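Local coordinates for V-type ATP synthase alpha chain (Nanoarchaeum equitans Kin4-M, PDB 5BN3), which is the A subunit of a V-type ATP synthase and holds adenosine-5'-diphosphate with magnesium in its P-loop nucleotide-binding domain, at residues S227-L232 against I376-P381; S321-A326 against E388-N393. All blocks are in the same frame, centred on the assembly; numbering follows the deposited sequence.

How the contacts relate
Both contacts lie in the nucleotide-binding domain, and they cross along the chain, their four segments alternating. From the N terminus, the end of the P-loop and the start of helix 229-239 come first; 321-326, opening helix 322-335, follows. The next segment, 376-381, runs off the end of strand 370-379 and closes contact 1 over 143 intervening residues. A few residues on, 388-393, the start of helix 389-395, closes contact 2 over 61. The two meet directly: Ser323 OG accepts from the N of Ser380, and Thr322 OG1 is hydrogen-bonded to the O of Ala378. One strand end is thereby tied to the P-loop helix and to the helix pair beyond it.

Contact 1. Residues S227-L232 against I376-P381; sequences SGKTVL and IGAVSP. With MG (magnesium ion), chain K; ADP (adenosine-5'-diphosphate), chain C.
Lys229 lays its aliphatic chain against Ala378 and Val379 at the end of strand 370-379 and Ser380 just after it. Here the packing is tight. Lys229 CD sits 3.1 Å from the carbonyl O of Val379, with CE almost as near that oxygen, and CD also touches the methyl CB of Ala378 at 4.1 Å. The chain leaves the helix with CG beside the backbone N (chi1 -69°), then bends at chi3 (-112°) and chi4, which turns the ammonium back to the phosphates instead of letting it run on past the strand.

At its end NZ gives a 2.6 Å hydrogen bond to ADP O1B, an oxygen that also accepts from the backbone N of Gly228 and of Lys229. Three donors thus grip one beta-phosphate oxygen, the pattern of a P-loop (Walker A), with the N-cap glycine at the head of the helix. Thr230 contributes its N to ADP O2B and its OG1 to the magnesium ion, whose six ligands are completed by ADP O2B and four waters; Asp320 is hydrogen-bonded to that hydroxyl.

Toward Ser380 the fit is looser and a single water spans it. Lys229 CE stays 3.9 Å from Ser380 OG, and the water lies 2.9 Å from Lys229 NZ and 2.7 Å from Ser380 OG; the main polar partner of that hydroxyl is Ser321 OG. Tyr297 of a neighbouring subunit packs on Lys229 and Ser380, and Arg326 of a neighbouring subunit is hydrogen-bonded to the ADP.

The aliphatic part of the lysine thus lies against the strand end while NZ is held by ADP O1B and the water, consistent with a fixed ammonium; with the backbone amides and magnesium it would offset much of the negative charge of the diphosphate.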
loop_
_atom_site.group_PDB
_atom_site.type_symbol
_atom_site.label_atom_id
_atom_site.label_comp_id
_atom_site.label_asym_id
_atom_site.label_seq_id
_atom_site.Cartn_x
_atom_site.Cartn_y
_atom_site.Cartn_z
ATOM N N SER A 227 -4.238 9.034 23.557
ATOM C CA SER A 227 -5.210 10.076 23.221
ATOM C C SER A 227 -6.294 10.262 24.288
ATOM O O SER A 227 -6.948 11.306 24.335
ATOM C CB SER A 227 -5.830 9.837 21.841
ATOM O OG SER A 227 -6.575 8.635 21.801
ATOM N N GLY A 228 -6.491 9.258 25.141
ATOM C CA GLY A 228 -7.360 9.429 26.297
ATOM C C GLY A 228 -8.598 8.553 26.406
ATOM O O GLY A 228 -9.506 8.883 27.170
ATOM N N LYS A 229 -8.634 7.444 25.667
ATOM C CA LYS A 229 -9.777 6.526 25.687
ATOM C C LYS A 229 -10.086 6.003 27.083
ATOM O O LYS A 229 -11.236 6.019 27.527
ATOM C CB LYS A 229 -9.499 5.303 24.809
ATOM C CG LYS A 229 -9.432 5.530 23.322
ATOM C CD LYS A 229 -9.060 4.216 22.659
ATOM C CE LYS A 229 -7.681 4.267 22.037
ATOM N NZ LYS A 229 -6.585 4.705 22.934
ATOM N N THR A 230 -9.051 5.511 27.758
ATOM C CA THR A 230 -9.212 4.868 29.062
ATOM C C THR A 230 -9.708 5.840 30.131
ATOM O O THR A 230 -10.617 5.518 30.897
ATOM C CB THR A 230 -7.896 4.204 29.519
ATOM O OG1 THR A 230 -7.568 3.129 28.624
ATOM C CG2 THR A 230 -8.032 3.660 30.930
ATOM N N VAL A 231 -9.116 7.030 30.178
ATOM C CA VAL A 231 -9.549 8.055 31.119
ATOM C C VAL A 231 -10.988 8.475 30.831
ATOM O O VAL A 231 -11.794 8.626 31.752
ATOM C CB VAL A 231 -8.614 9.284 31.087
ATOM C CG1 VAL A 231 -9.211 10.433 31.878
ATOM C CG2 VAL A 231 -7.250 8.919 31.643
ATOM N N LEU A 232 -11.314 8.642 29.554
ATOM C CA LEU A 232 -12.664 9.044 29.167
ATOM C C LEU A 232 -13.696 8.013 29.597
ATOM O O LEU A 232 -14.740 8.367 30.137
ATOM C CB LEU A 232 -12.758 9.280 27.656
ATOM C CG LEU A 232 -14.122 9.803 27.196
ATOM C CD1 LEU A 232 -14.421 11.125 27.871
ATOM C CD2 LEU A 232 -14.187 9.957 25.686
ATOM N N ILE A 376 -20.583 1.620 25.535
ATOM C CA ILE A 376 -19.499 2.460 25.046
ATOM C C ILE A 376 -18.297 1.578 24.713
ATOM O O ILE A 376 -17.735 0.935 25.600
ATOM C CB ILE A 376 -19.078 3.512 26.094
ATOM C CG1 ILE A 376 -20.305 4.234 26.662
ATOM C CG2 ILE A 376 -18.098 4.510 25.490
ATOM C CD1 ILE A 376 -21.105 4.996 25.626
ATOM N N GLY A 377 -17.910 1.543 23.440
ATOM C CA GLY A 377 -16.787 0.726 23.012
ATOM C C GLY A 377 -15.583 1.535 22.566
ATOM O O GLY A 377 -15.642 2.271 21.581
ATOM N N ALA A 378 -14.482 1.398 23.295
ATOM C CA ALA A 378 -13.229 2.027 22.893
ATOM C C ALA A 378 -12.593 1.221 21.762
ATOM O O ALA A 378 -12.701 -0.007 21.725
ATOM C CB ALA A 378 -12.284 2.125 24.070
ATOM N N VAL A 379 -11.947 1.913 20.828
ATOM C CA VAL A 379 -11.273 1.255 19.714
ATOM C C VAL A 379 -9.837 1.757 19.630
ATOM O O VAL A 379 -9.583 2.943 19.830
ATOM C CB VAL A 379 -11.990 1.526 18.372
ATOM C CG1 VAL A 379 -11.420 0.635 17.276
ATOM C CG2 VAL A 379 -13.478 1.290 18.502
ATOM N N SER A 380 -8.904 0.857 19.339
ATOM C CA SER A 380 -7.488 1.207 19.303
ATOM C C SER A 380 -6.885 1.002 17.917
ATOM O O SER A 380 -6.128 0.055 17.706
ATOM C CB SER A 380 -6.710 0.374 20.319
ATOM O OG SER A 380 -7.309 0.426 21.598
ATOM N N PRO A 381 -7.203 1.899 16.971
ATOM C CA PRO A 381 -6.728 1.759 15.589
ATOM C C PRO A 381 -5.209 1.840 15.485
ATOM O O PRO A 381 -4.597 2.734 16.074
ATOM C CB PRO A 381 -7.364 2.957 14.877
ATOM C CG PRO A 381 -7.585 3.964 15.955
ATOM C CD PRO A 381 -7.949 3.156 17.168
HETATM MG MG MG K . -5.910 3.007 27.420
HETATM P PB ADP C . -5.333 5.859 25.902
HETATM O O1B ADP C . -6.087 6.446 24.738
HETATM O O2B ADP C . -6.152 4.970 26.796
HETATM O O3B ADP C . -3.987 5.299 25.522
HETATM P PA ADP C . -5.245 7.331 28.375
HETATM O O1A ADP C . -6.713 7.279 28.679
HETATM O O2A ADP C . -4.297 6.415 29.106
HETATM O O3A ADP C . -5.016 7.175 26.785
HETATM O "O5'" ADP C . -4.754 8.847 28.599
HETATM C "C5'" ADP C . -3.442 9.238 28.195
HETATM C "C4'" ADP C . -2.956 10.400 29.052
HETATM O "O4'" ADP C . -3.810 11.538 28.879
HETATM C "C3'" ADP C . -2.984 10.009 30.519
HETATM O "O3'" ADP C . -1.697 10.246 31.096
HETATM C "C2'" ADP C . -4.029 10.908 31.143
HETATM O "O2'" ADP C . -3.591 11.421 32.401
HETATM C "C1'" ADP C . -4.237 12.036 30.147
HETATM N N9 ADP C . -5.672 12.404 30.102
HETATM C C8 ADP C . -6.607 11.860 29.301
HETATM N N7 ADP C . -7.822 12.425 29.518
HETATM C C5 ADP C . -7.671 13.358 30.477
HETATM C C6 ADP C . -8.552 14.322 31.175
HETATM N N6 ADP C . -9.876 14.407 30.882
HETATM N N1 ADP C . -7.982 15.115 32.111
HETATM C C2 ADP C . -6.670 15.041 32.410
HETATM N N3 ADP C . -5.815 14.191 31.816
HETATM C C4 ADP C . -6.250 13.340 30.857
HETATM O O HOH W 1 -6.073 1.901 23.528
HETATM O O HOH W 2 -4.843 3.837 28.993
HETATM O O HOH W 3 -4.264 2.837 26.154
HETATM O O HOH W 4 -7.074 2.051 26.002
HETATM O O HOH W 5 -5.621 1.095 28.209
#

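Contact 2. Residues S321-A326 against E388-N393; sequences STSRWA and EPVTQN
Val390 faces the first turn of helix 322-335 and supplies most of the surface that meets it. Its CB stands back as the fork, and the two methyls make the contacts. CG1, anti to the backbone N (chi1 -176°), lies against the hydroxyls, 4.1 Å from Ser323 OG and 4.3 Å from Thr322 OG1, whose polar partners are Ser380 and Ala378. The other branch, CG2, meets the methyl CB of Ala326 at 3.8 Å, one turn along the helix. Val379, at the strand end, packs on Val390, Thr322 and Ser323 together.

The short helical segments run at 118° to one another. Val390 spans the gap between them, where their axes come within 10.6 Å. Beside it a water links Ser323 OG (2.7 Å) to Glu388 OE1 (2.8 Å). Glu388 is the N-cap of helix 389-395: OE1 accepts from Thr391 N and OG1, both from one face of the carboxylate, and OE2 takes Val390 N at 3.0 Å from above its plane.

Three donors of the first helical turn hold the Glu388 carboxylate at the amide end of the helix, where its negative charge is probably stabilised, while methyl packing and one water join the two helix starts.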
loop_
_atom_site.group_PDB
_atom_site.type_symbol
_atom_site.label_atom_id
_atom_site.label_comp_id
_atom_site.label_asym_id
_atom_site.label_seq_id
_atom_site.Cartn_x
_atom_site.Cartn_y
_atom_site.Cartn_z
ATOM N N SER A 321 -10.312 -2.576 25.539
ATOM C CA SER A 321 -10.718 -2.025 24.251
ATOM C C SER A 321 -11.202 -3.131 23.311
ATOM O O SER A 321 -10.711 -4.260 23.369
ATOM C CB SER A 321 -9.534 -1.286 23.618
ATOM O OG SER A 321 -9.629 -1.277 22.207
ATOM N N THR A 322 -12.151 -2.803 22.436
ATOM C CA THR A 322 -12.726 -3.791 21.519
ATOM C C THR A 322 -11.748 -4.297 20.459
ATOM O O THR A 322 -11.934 -5.375 19.900
ATOM C CB THR A 322 -13.998 -3.262 20.825
ATOM O OG1 THR A 322 -13.675 -2.109 20.038
ATOM C CG2 THR A 322 -15.047 -2.898 21.857
ATOM N N SER A 323 -10.711 -3.516 20.183
ATOM C CA SER A 323 -9.672 -3.936 19.250
ATOM C C SER A 323 -8.924 -5.187 19.725
ATOM O O SER A 323 -8.443 -5.975 18.912
ATOM C CB SER A 323 -8.681 -2.796 19.009
ATOM O OG SER A 323 -9.344 -1.658 18.493
ATOM N N ARG A 324 -8.829 -5.366 21.040
ATOM C CA ARG A 324 -8.123 -6.514 21.605
ATOM C C ARG A 324 -8.934 -7.790 21.404
ATOM O O ARG A 324 -8.378 -8.872 21.219
ATOM C CB ARG A 324 -7.838 -6.293 23.094
ATOM C CG ARG A 324 -7.165 -4.962 23.410
ATOM C CD ARG A 324 -5.930 -4.745 22.559
ATOM N NE ARG A 324 -5.391 -3.401 22.742
ATOM C CZ ARG A 324 -4.760 -2.712 21.797
ATOM N NH1 ARG A 324 -4.588 -3.238 20.592
ATOM N NH2 ARG A 324 -4.308 -1.494 22.057
ATOM N N TRP A 325 -10.255 -7.646 21.449
ATOM C CA TRP A 325 -11.178 -8.736 21.154
ATOM C C TRP A 325 -11.050 -9.104 19.681
ATOM O O TRP A 325 -11.030 -10.282 19.324
ATOM C CB TRP A 325 -12.615 -8.304 21.495
ATOM C CG TRP A 325 -13.712 -9.217 20.991
ATOM C CD1 TRP A 325 -13.635 -10.566 20.778
ATOM C CD2 TRP A 325 -15.047 -8.832 20.629
ATOM N NE1 TRP A 325 -14.839 -11.038 20.310
ATOM C CE2 TRP A 325 -15.722 -9.995 20.212
ATOM C CE3 TRP A 325 -15.737 -7.615 20.624
ATOM C CZ2 TRP A 325 -17.052 -9.977 19.790
ATOM C CZ3 TRP A 325 -17.057 -7.599 20.206
ATOM C CH2 TRP A 325 -17.700 -8.771 19.795
ATOM N N ALA A 326 -10.939 -8.091 18.830
ATOM C CA ALA A 326 -10.734 -8.318 17.405
ATOM C C ALA A 326 -9.430 -9.067 17.140
ATOM O O ALA A 326 -9.374 -9.928 16.260
ATOM C CB ALA A 326 -10.757 -7.005 16.651
ATOM N N GLU A 388 -9.382 1.815 9.342
ATOM C CA GLU A 388 -9.189 0.381 9.556
ATOM C C GLU A 388 -10.514 -0.338 9.878
ATOM O O GLU A 388 -11.481 0.307 10.292
ATOM C CB GLU A 388 -8.130 0.171 10.648
ATOM C CG GLU A 388 -8.518 0.699 12.015
ATOM C CD GLU A 388 -9.197 -0.351 12.861
ATOM O OE1 GLU A 388 -9.848 0.020 13.860
ATOM O OE2 GLU A 388 -9.070 -1.553 12.535
ATOM N N PRO A 389 -10.568 -1.670 9.662
ATOM C CA PRO A 389 -11.827 -2.428 9.744
ATOM C C PRO A 389 -12.581 -2.353 11.075
ATOM O O PRO A 389 -13.808 -2.241 11.046
ATOM C CB PRO A 389 -11.379 -3.873 9.497
ATOM C CG PRO A 389 -10.161 -3.746 8.667
ATOM C CD PRO A 389 -9.459 -2.519 9.186
ATOM N N VAL A 390 -11.889 -2.444 12.208
ATOM C CA VAL A 390 -12.575 -2.421 13.501
ATOM C C VAL A 390 -13.334 -1.111 13.704
ATOM O O VAL A 390 -14.513 -1.116 14.056
ATOM C CB VAL A 390 -11.603 -2.661 14.676
ATOM C CG1 VAL A 390 -12.363 -2.736 15.990
ATOM C CG2 VAL A 390 -10.823 -3.943 14.460
ATOM N N THR A 391 -12.656 0.009 13.469
ATOM C CA THR A 391 -13.293 1.316 13.598
ATOM C C THR A 391 -14.445 1.464 12.609
ATOM O O THR A 391 -15.543 1.868 12.985
ATOM C CB THR A 391 -12.290 2.460 13.354
ATOM O OG1 THR A 391 -11.195 2.348 14.271
ATOM C CG2 THR A 391 -12.970 3.803 13.551
ATOM N N GLN A 392 -14.195 1.134 11.344
ATOM C CA GLN A 392 -15.196 1.332 10.298
ATOM C C GLN A 392 -16.423 0.441 10.462
ATOM O O GLN A 392 -17.549 0.901 10.274
ATOM C CB GLN A 392 -14.572 1.163 8.907
ATOM C CG GLN A 392 -13.633 2.303 8.523
ATOM C CD GLN A 392 -14.302 3.660 8.643
ATOM O OE1 GLN A 392 -15.464 3.820 8.278
ATOM N NE2 GLN A 392 -13.577 4.639 9.175
ATOM N N ASN A 393 -16.211 -0.827 10.806
ATOM C CA ASN A 393 -17.333 -1.719 11.101
ATOM C C ASN A 393 -18.168 -1.215 12.272
ATOM O O ASN A 393 -19.400 -1.228 12.222
ATOM C CB ASN A 393 -16.836 -3.136 11.410
ATOM C CG ASN A 393 -16.377 -3.881 10.174
ATOM O OD1 ASN A 393 -16.713 -3.513 9.048
ATOM N ND2 ASN A 393 -15.616 -4.951 10.379
HETATM O O HOH W 6 -8.591 -1.541 15.881
#